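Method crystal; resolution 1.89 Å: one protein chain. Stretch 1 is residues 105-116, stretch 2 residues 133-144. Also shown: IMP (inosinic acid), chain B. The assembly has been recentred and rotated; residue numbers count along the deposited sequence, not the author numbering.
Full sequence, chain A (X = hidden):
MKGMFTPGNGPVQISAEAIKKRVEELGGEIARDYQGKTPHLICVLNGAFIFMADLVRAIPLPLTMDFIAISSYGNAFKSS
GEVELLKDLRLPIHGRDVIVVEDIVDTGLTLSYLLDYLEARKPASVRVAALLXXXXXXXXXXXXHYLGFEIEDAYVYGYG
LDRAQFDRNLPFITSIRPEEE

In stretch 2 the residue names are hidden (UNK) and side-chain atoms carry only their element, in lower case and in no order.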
ATOM      1  N   VAL A 105       2.613  -0.066  17.130  1.00 12.21           N
ATOM      2  CA  VAL A 105       1.968   0.574  18.268  1.00 12.51           C
ATOM      3  C   VAL A 105       3.082   0.914  19.253  1.00 14.50           C
ATOM      4  O   VAL A 105       3.786   0.028  19.748  1.00 13.52           O
ATOM      5  CB  VAL A 105       0.925  -0.361  18.929  1.00 13.94           C
ATOM      6  CG1 VAL A 105       0.229   0.360  20.093  1.00 15.33           C
ATOM      7  CG2 VAL A 105      -0.109  -0.796  17.888  1.00 12.77           C
ATOM      8  N   ASP A 106       3.250   2.207  19.506  1.00 13.87           N
ATOM      9  CA  ASP A 106       4.287   2.697  20.404  1.00 15.72           C
ATOM     10  C   ASP A 106       3.643   3.057  21.738  1.00 15.71           C
ATOM     11  O   ASP A 106       3.460   2.181  22.583  1.00 15.39           O
ATOM     12  CB  ASP A 106       4.972   3.910  19.766  1.00 17.17           C
ATOM     13  CG  ASP A 106       6.158   4.417  20.567  1.00 19.88           C
ATOM     14  OD1 ASP A 106       6.659   3.688  21.448  1.00 20.25           O
ATOM     15  OD2 ASP A 106       6.602   5.552  20.296  1.00 20.91           O
ATOM     16  N   THR A 107       3.286   4.325  21.928  1.00 15.19           N
ATOM     17  CA  THR A 107       2.643   4.730  23.179  1.00 15.54           C
ATOM     18  C   THR A 107       1.183   4.278  23.168  1.00 15.79           C
ATOM     19  O   THR A 107       0.572   4.097  24.223  1.00 16.31           O
ATOM     20  CB  THR A 107       2.668   6.267  23.384  1.00 17.35           C
ATOM     21  OG1 THR A 107       1.825   6.901  22.412  1.00 16.91           O
ATOM     22  CG2 THR A 107       4.088   6.802  23.257  1.00 17.69           C
ATOM     23  N   GLY A 108       0.633   4.101  21.969  1.00 13.69           N
ATOM     24  CA  GLY A 108      -0.748   3.674  21.833  1.00 14.26           C
ATOM     25  C   GLY A 108      -1.744   4.819  21.718  1.00 16.04           C
ATOM     26  O   GLY A 108      -2.930   4.596  21.490  1.00 15.25           O
ATOM     27  N   LEU A 109      -1.267   6.049  21.876  1.00 17.04           N
ATOM     28  CA  LEU A 109      -2.138   7.218  21.799  1.00 18.13           C
ATOM     29  C   LEU A 109      -2.891   7.323  20.472  1.00 17.72           C
ATOM     30  O   LEU A 109      -4.107   7.524  20.454  1.00 17.67           O
ATOM     31  CB  LEU A 109      -1.324   8.494  22.033  1.00 21.60           C
ATOM     32  CG  LEU A 109      -0.675   8.608  23.419  1.00 26.15           C
ATOM     33  CD1 LEU A 109       0.215   9.840  23.480  1.00 28.18           C
ATOM     34  CD2 LEU A 109      -1.760   8.673  24.485  1.00 28.47           C
ATOM     35  N   THR A 110      -2.176   7.185  19.361  1.00 17.22           N
ATOM     36  CA  THR A 110      -2.815   7.286  18.052  1.00 19.04           C
ATOM     37  C   THR A 110      -3.898   6.233  17.852  1.00 18.36           C
ATOM     38  O   THR A 110      -5.016   6.553  17.450  1.00 17.99           O
ATOM     39  CB  THR A 110      -1.790   7.165  16.914  1.00 19.96           C
ATOM     40  OG1 THR A 110      -0.799   8.188  17.058  1.00 25.09           O
ATOM     41  CG2 THR A 110      -2.475   7.338  15.567  1.00 24.34           C
ATOM     42  N   LEU A 111      -3.568   4.975  18.127  1.00 16.21           N
ATOM     43  CA  LEU A 111      -4.542   3.907  17.965  1.00 17.39           C
ATOM     44  C   LEU A 111      -5.744   4.140  18.877  1.00 17.68           C
ATOM     45  O   LEU A 111      -6.883   3.884  18.486  1.00 16.57           O
ATOM     46  CB  LEU A 111      -3.899   2.548  18.271  1.00 17.40           C
ATOM     47  CG  LEU A 111      -4.795   1.312  18.131  1.00 17.71           C
ATOM     48  CD1 LEU A 111      -5.412   1.266  16.737  1.00 17.14           C
ATOM     49  CD2 LEU A 111      -3.972   0.056  18.392  1.00 16.53           C
ATOM     50  N   SER A 112      -5.488   4.629  20.089  1.00 18.36           N
ATOM     51  CA  SER A 112      -6.564   4.899  21.037  1.00 19.65           C
ATOM     52  C   SER A 112      -7.545   5.914  20.447  1.00 19.17           C
ATOM     53  O   SER A 112      -8.761   5.722  20.502  1.00 18.20           O
ATOM     54  CB  SER A 112      -5.994   5.439  22.350  1.00 21.56           C
ATOM     55  OG  SER A 112      -7.028   5.633  23.300  1.00 25.39           O
ATOM     56  N   TYR A 113      -7.011   6.991  19.885  1.00 20.02           N
ATOM     57  CA  TYR A 113      -7.844   8.021  19.275  1.00 21.71           C
ATOM     58  C   TYR A 113      -8.617   7.429  18.100  1.00 20.02           C
ATOM     59  O   TYR A 113      -9.821   7.648  17.959  1.00 18.51           O
ATOM     60  CB  TYR A 113      -6.983   9.182  18.773  1.00 27.48           C
ATOM     61  CG  TYR A 113      -7.772  10.243  18.039  1.00 34.93           C
ATOM     62  CD1 TYR A 113      -8.631  11.102  18.724  1.00 38.50           C
ATOM     63  CD2 TYR A 113      -7.683  10.370  16.652  1.00 39.04           C
ATOM     64  CE1 TYR A 113      -9.381  12.063  18.047  1.00 42.45           C
ATOM     65  CE2 TYR A 113      -8.430  11.327  15.965  1.00 42.30           C
ATOM     66  CZ  TYR A 113      -9.276  12.170  16.669  1.00 43.01           C
ATOM     67  OH  TYR A 113     -10.014  13.116  15.995  1.00 46.89           O
ATOM     68  N   LEU A 114      -7.916   6.678  17.257  1.00 18.76           N
ATOM     69  CA  LEU A 114      -8.542   6.065  16.094  1.00 18.13           C
ATOM     70  C   LEU A 114      -9.691   5.140  16.480  1.00 18.03           C
ATOM     71  O   LEU A 114     -10.760   5.190  15.871  1.00 17.13           O
ATOM     72  CB  LEU A 114      -7.502   5.290  15.276  1.00 17.90           C
ATOM     73  CG  LEU A 114      -8.022   4.596  14.013  1.00 20.32           C
ATOM     74  CD1 LEU A 114      -8.660   5.628  13.090  1.00 18.84           C
ATOM     75  CD2 LEU A 114      -6.878   3.876  13.303  1.00 19.37           C
ATOM     76  N   LEU A 115      -9.481   4.301  17.492  1.00 16.13           N
ATOM     77  CA  LEU A 115     -10.527   3.381  17.917  1.00 15.90           C
ATOM     78  C   LEU A 115     -11.774   4.111  18.406  1.00 18.22           C
ATOM     79  O   LEU A 115     -12.889   3.688  18.116  1.00 19.03           O
ATOM     80  CB  LEU A 115     -10.011   2.434  19.007  1.00 15.91           C
ATOM     81  CG  LEU A 115      -8.973   1.401  18.541  1.00 15.49           C
ATOM     82  CD1 LEU A 115      -8.558   0.522  19.703  1.00 17.13           C
ATOM     83  CD2 LEU A 115      -9.561   0.550  17.425  1.00 13.82           C
ATOM     84  N   ASP A 116     -11.592   5.197  19.149  1.00 20.30           N
ATOM     85  CA  ASP A 116     -12.740   5.953  19.637  1.00 22.85           C
ATOM     86  C   ASP A 116     -13.484   6.571  18.456  1.00 22.86           C
ATOM     87  O   ASP A 116     -14.716   6.601  18.431  1.00 21.47           O
ATOM     88  CB  ASP A 116     -12.303   7.058  20.601  1.00 26.43           C
ATOM     89  CG  ASP A 116     -11.774   6.515  21.917  1.00 30.15           C
ATOM     90  OD1 ASP A 116     -12.362   5.548  22.445  1.00 31.26           O
ATOM     91  OD2 ASP A 116     -10.778   7.066  22.432  1.00 34.04           O
ATOM     92  N   UNK A 133       4.859  -3.930  17.937  1.00 13.48           N
ATOM     93  CA  UNK A 133       4.399  -3.301  19.165  1.00 13.66           C
ATOM     94  C   UNK A 133       5.556  -3.204  20.152  1.00 15.16           C
ATOM     95  O   UNK A 133       6.304  -4.168  20.337  1.00 14.91           O
ATOM     96  o   UNK A 133       2.831  -3.474  21.006  1.00 14.08           O
ATOM     97  c   UNK A 133       3.257  -4.098  19.800  1.00 13.75           C
ATOM     98  N   UNK A 134       5.700  -2.029  20.763  1.00 13.55           N
ATOM     99  CA  UNK A 134       6.744  -1.760  21.755  1.00 15.68           C
ATOM    100  C   UNK A 134       6.017  -1.485  23.073  1.00 14.74           C
ATOM    101  O   UNK A 134       5.902  -0.336  23.507  1.00 14.89           O
ATOM    102  c   UNK A 134       7.564  -0.533  21.334  1.00 17.34           C
ATOM    103  c   UNK A 134       9.186   0.481  19.656  1.00 19.83           C
ATOM    104  c   UNK A 134       8.350   1.708  19.320  1.00 22.66           C
ATOM    105  n   UNK A 134       9.192   2.834  18.825  1.00 21.93           N
ATOM    106  c   UNK A 134       8.319  -0.721  20.020  1.00 19.55           C
ATOM    107  N   UNK A 135       5.522  -2.546  23.727  1.00 15.01           N
ATOM    108  CA  UNK A 135       4.789  -2.449  24.991  1.00 15.45           C
ATOM    109  C   UNK A 135       5.448  -1.701  26.148  1.00 16.59           C
ATOM    110  O   UNK A 135       4.748  -1.158  27.001  1.00 17.25           O
ATOM    111  c   UNK A 135       5.622  -4.648  24.701  1.00 15.51           C
ATOM    112  c   UNK A 135       5.754  -3.958  23.367  1.00 16.17           C
ATOM    113  c   UNK A 135       4.480  -3.912  25.323  1.00 15.47           C
ATOM    114  N   UNK A 136       6.776  -1.657  26.187  1.00 16.28           N
ATOM    115  CA  UNK A 136       7.445  -0.951  27.276  1.00 17.70           C
ATOM    116  C   UNK A 136       7.207   0.551  27.162  1.00 19.08           C
ATOM    117  O   UNK A 136       7.470   1.302  28.098  1.00 18.59           O
ATOM    118  c   UNK A 136       8.951  -1.252  27.281  1.00 18.65           C
ATOM    119  o   UNK A 136       9.605  -0.758  26.126  1.00 18.25           O
ATOM    120  N   UNK A 137       6.686   0.978  26.012  1.00 18.43           N
ATOM    121  CA  UNK A 137       6.409   2.391  25.756  1.00 17.86           C
ATOM    122  C   UNK A 137       4.926   2.740  25.900  1.00 17.98           C
ATOM    123  O   UNK A 137       4.550   3.911  25.843  1.00 18.30           O
ATOM    124  c   UNK A 137       6.868   2.751  24.338  1.00 16.67           C
ATOM    125  c   UNK A 137       8.374   2.790  24.150  1.00 20.13           C
ATOM    126  n   UNK A 137       7.969   7.130  22.302  1.00 25.66           N
ATOM    127  n   UNK A 137       9.213   7.009  24.230  1.00 27.05           N
ATOM    128  n   UNK A 137       8.349   5.091  23.298  1.00 24.01           N
ATOM    129  c   UNK A 137       8.896   4.207  24.325  1.00 22.58           C
ATOM    130  c   UNK A 137       8.513   6.410  23.276  1.00 26.82           C
ATOM    131  N   UNK A 138       4.094   1.724  26.103  1.00 17.70           N
ATOM    132  CA  UNK A 138       2.648   1.899  26.209  1.00 18.88           C
ATOM    133  C   UNK A 138       2.190   2.864  27.307  1.00 22.57           C
ATOM    134  O   UNK A 138       2.500   2.680  28.487  1.00 21.87           O
ATOM    135  n   UNK A 138       2.678  -0.885  22.436  1.00 15.29           N
ATOM    136  n   UNK A 138       1.386   0.567  23.662  1.00 18.33           N
ATOM    137  c   UNK A 138       0.521   0.433  25.993  1.00 18.40           C
ATOM    138  c   UNK A 138       0.295   0.933  24.562  1.00 18.05           C
ATOM    139  c   UNK A 138       1.989   0.526  26.403  1.00 17.87           C
ATOM    140  n   UNK A 138       0.852  -1.675  23.582  1.00 16.67           N
ATOM    141  c   UNK A 138       1.630  -0.664  23.221  1.00 16.39           C
ATOM    142  N   UNK A 139       1.451   3.896  26.902  1.00 21.53           N
ATOM    143  CA  UNK A 139       0.930   4.890  27.837  1.00 24.12           C
ATOM    144  C   UNK A 139      -0.577   4.723  28.010  1.00 23.54           C
ATOM    145  O   UNK A 139      -1.149   5.134  29.019  1.00 24.04           O
ATOM    146  c   UNK A 139       2.731   6.577  27.210  1.00 30.95           C
ATOM    147  n   UNK A 139       3.898   8.623  27.757  1.00 38.25           N
ATOM    148  c   UNK A 139       1.245   6.303  27.346  1.00 25.41           C
ATOM    149  o   UNK A 139       2.495   8.627  26.004  1.00 40.08           O
ATOM    150  c   UNK A 139       3.031   8.035  26.939  1.00 35.20           C
ATOM    151  N   UNK A 140      -1.217   4.132  27.008  1.00 20.92           N
ATOM    152  CA  UNK A 140      -2.649   3.875  27.057  1.00 21.79           C
ATOM    153  C   UNK A 140      -2.863   2.462  26.534  1.00 21.84           C
ATOM    154  O   UNK A 140      -2.316   2.083  25.498  1.00 19.77           O
ATOM    155  c   UNK A 140      -4.931   4.550  26.249  1.00 24.88           C
ATOM    156  c   UNK A 140      -2.946   4.890  24.772  1.00 23.65           C
ATOM    157  c   UNK A 140      -3.448   4.890  26.201  1.00 22.74           C
ATOM    158  N   UNK A 141      -3.644   1.674  27.260  1.00 21.52           N
ATOM    159  CA  UNK A 141      -3.883   0.299  26.858  1.00 22.35           C
ATOM    160  C   UNK A 141      -4.815   0.196  25.659  1.00 21.00           C
ATOM    161  O   UNK A 141      -5.971   0.609  25.715  1.00 20.41           O
ATOM    162  c   UNK A 141      -4.491  -2.007  27.811  1.00 28.99           C
ATOM    163  c   UNK A 141      -4.447  -0.501  28.036  1.00 25.51           C
ATOM    164  c   UNK A 141      -3.164  -2.570  27.324  1.00 29.77           C
ATOM    165  o   UNK A 141      -2.110  -2.210  27.890  1.00 32.64           O
ATOM    166  o   UNK A 141      -3.178  -3.381  26.378  1.00 32.99           O
ATOM    167  N   UNK A 142      -4.290  -0.348  24.568  1.00 18.58           N
ATOM    168  CA  UNK A 142      -5.063  -0.538  23.352  1.00 17.43           C
ATOM    169  C   UNK A 142      -4.916  -1.998  22.938  1.00 18.09           C
ATOM    170  O   UNK A 142      -3.869  -2.613  23.144  1.00 16.70           O
ATOM    171  c   UNK A 142      -4.570   0.375  22.207  1.00 17.13           C
ATOM    172  c   UNK A 142      -3.079   0.187  21.988  1.00 18.00           C
ATOM    173  c   UNK A 142      -4.870   1.829  22.541  1.00 19.04           C
ATOM    174  N   UNK A 143      -5.967  -2.575  22.350  1.00 17.97           N
ATOM    175  CA  UNK A 143      -5.918  -3.971  21.925  1.00 19.33           C
ATOM    176  C   UNK A 143      -5.229  -4.199  20.585  1.00 19.38           C
ATOM    177  O   UNK A 143      -5.246  -3.338  19.703  1.00 19.72           O
ATOM    178  c   UNK A 143      -7.996  -3.087  21.313  1.00 19.27           C
ATOM    179  c   UNK A 143      -7.390  -4.347  21.865  1.00 21.02           C
ATOM    180  c   UNK A 143      -7.307  -2.003  22.122  1.00 20.34           C
ATOM    181  N   UNK A 144      -4.603  -5.363  20.458  1.00 17.88           N
ATOM    182  CA  UNK A 144      -3.960  -5.772  19.220  1.00 16.71           C
ATOM    183  C   UNK A 144      -4.289  -7.255  19.136  1.00 17.73           C
ATOM    184  O   UNK A 144      -3.681  -8.081  19.822  1.00 17.33           O
ATOM    185  c   UNK A 144      -1.857  -5.991  17.876  1.00 14.75           C
ATOM    186  c   UNK A 144      -2.067  -4.132  19.523  1.00 16.57           C
ATOM    187  c   UNK A 144      -0.568  -3.866  19.523  1.00 16.58           C
ATOM    188  c   UNK A 144      -2.429  -5.590  19.238  1.00 16.77           C
TER
HETATM  189  P   IMP B 552       1.895   5.875  18.978  1.00 19.55           P
HETATM  190  O1P IMP B 552       2.858   6.352  19.994  1.00 20.53           O
HETATM  191  O2P IMP B 552       0.615   6.841  18.968  1.00 19.68           O
HETATM  192  O3P IMP B 552       1.445   4.369  19.334  1.00 17.37           O
HETATM  193  O5' IMP B 552       2.632   5.894  17.536  1.00 22.60           O
HETATM  194  C5' IMP B 552       1.859   6.170  16.369  1.00 23.56           C
HETATM  195  C4' IMP B 552       2.738   6.206  15.117  1.00 20.89           C
HETATM  196  O4' IMP B 552       4.114   6.558  15.455  1.00 19.19           O
HETATM  197  C3' IMP B 552       2.873   4.792  14.506  1.00 20.02           C
HETATM  198  O3' IMP B 552       1.738   4.448  13.709  1.00 19.20           O
HETATM  199  C2' IMP B 552       4.138   4.971  13.651  1.00 19.13           C
HETATM  200  O2' IMP B 552       3.827   5.540  12.375  1.00 23.44           O
HETATM  201  C1' IMP B 552       4.990   5.941  14.488  1.00 18.72           C
HETATM  202  N9  IMP B 552       6.077   5.185  15.153  1.00 16.59           N
HETATM  203  C8  IMP B 552       6.154   4.818  16.478  1.00 17.34           C
HETATM  204  N7  IMP B 552       7.259   4.155  16.697  1.00 15.90           N
HETATM  205  C5  IMP B 552       7.947   4.051  15.541  1.00 16.21           C
HETATM  206  C6  IMP B 552       9.193   3.458  15.154  1.00 16.04           C
HETATM  207  O6  IMP B 552       9.885   2.869  15.968  1.00 16.21           O
HETATM  208  N1  IMP B 552       9.584   3.558  13.841  1.00 16.33           N
HETATM  209  C2  IMP B 552       8.806   4.217  12.915  1.00 15.50           C
HETATM  210  N3  IMP B 552       7.662   4.770  13.257  1.00 14.36           N
HETATM  211  C4  IMP B 552       7.197   4.712  14.536  1.00 15.93           C
HETATM  212  O   HOH W   1       9.142   5.750  18.812  1.00 29.11           O

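Position 133 has one side-chain carbon and then one oxygen. Its CA lies 4.7 Å from the CA of Val105, in a parallel bridge. This is Ser133.

Position 134 has four carbons in a row ending in a nitrogen. Its backbone N donates to Val105 O at 3.0 Å. The terminal nitrogen is 3.7 Å from Asp106 OD1, a long salt bridge. The residue is Lys134. NZ also donates to IMP O6 at 2.9 Å, and a water links it to Asp106 OD2.

Position 135 has three carbons closing a ring onto the backbone N; position 136 has one carbon and one oxygen. Both point away from stretch 1. They are Pro135 and Ser136.

Position 137 has three carbons, a nitrogen, then a carbon carrying two more nitrogens. This guanidinium meets the carboxylate of Asp106 edge-on. It is Arg137. NE donates to Asp106 OD1 and NH2 to Asp106 OD2, both at 2.9 Å, within a salt bridge.

Position 138 has the same atom set, but CB points away while the side-chain end returns near Asp106 O, with Val105 CG1 over one face of the guanidinium. The residue is Arg138. NE and NH2 donate to Asp106 O at 2.8 and 3.2 Å.

Position 139 has three carbons, the third carrying one oxygen and one nitrogen. Its backbone N donates to Thr107 O at 2.8 Å. It is Gln139.

Position 140 has one carbon carrying two carbons. One methyl lies 3.3 Å from Gly108 C. It is Val140.

Position 141 has three carbons, the third carrying two oxygens. It makes no contact with stretch 1. It is Glu141.

Position 142 is again one carbon carrying two. It packs among Val105, Gly108, Leu111 and Ser112. It is Val142.

Position 143 has three carbons in a ring onto the backbone N. A ring carbon lies 3.7 Å from Leu115 CD1. It is Pro143.

Position 144 has four carbons, forked at the first, with one arm two carbons long. The end of the long arm is 3.5 Å from Val105 CG2. It is Ile144.

The contact buries 761 Å². Polar bonds hold the loop 105-107, whose Asp106 and Thr107 amides also bind the IMP phosphate. Apolar packing continues along the helix through Leu109, Leu111 and Leu115, while Val105 packs on Val142 and Ile144. A CB on Gly108 would clash with Arg138 CD and Val140 O, each 2.8 Å away.

Stretch 2 (133-144) SKPSRRQVEVPI
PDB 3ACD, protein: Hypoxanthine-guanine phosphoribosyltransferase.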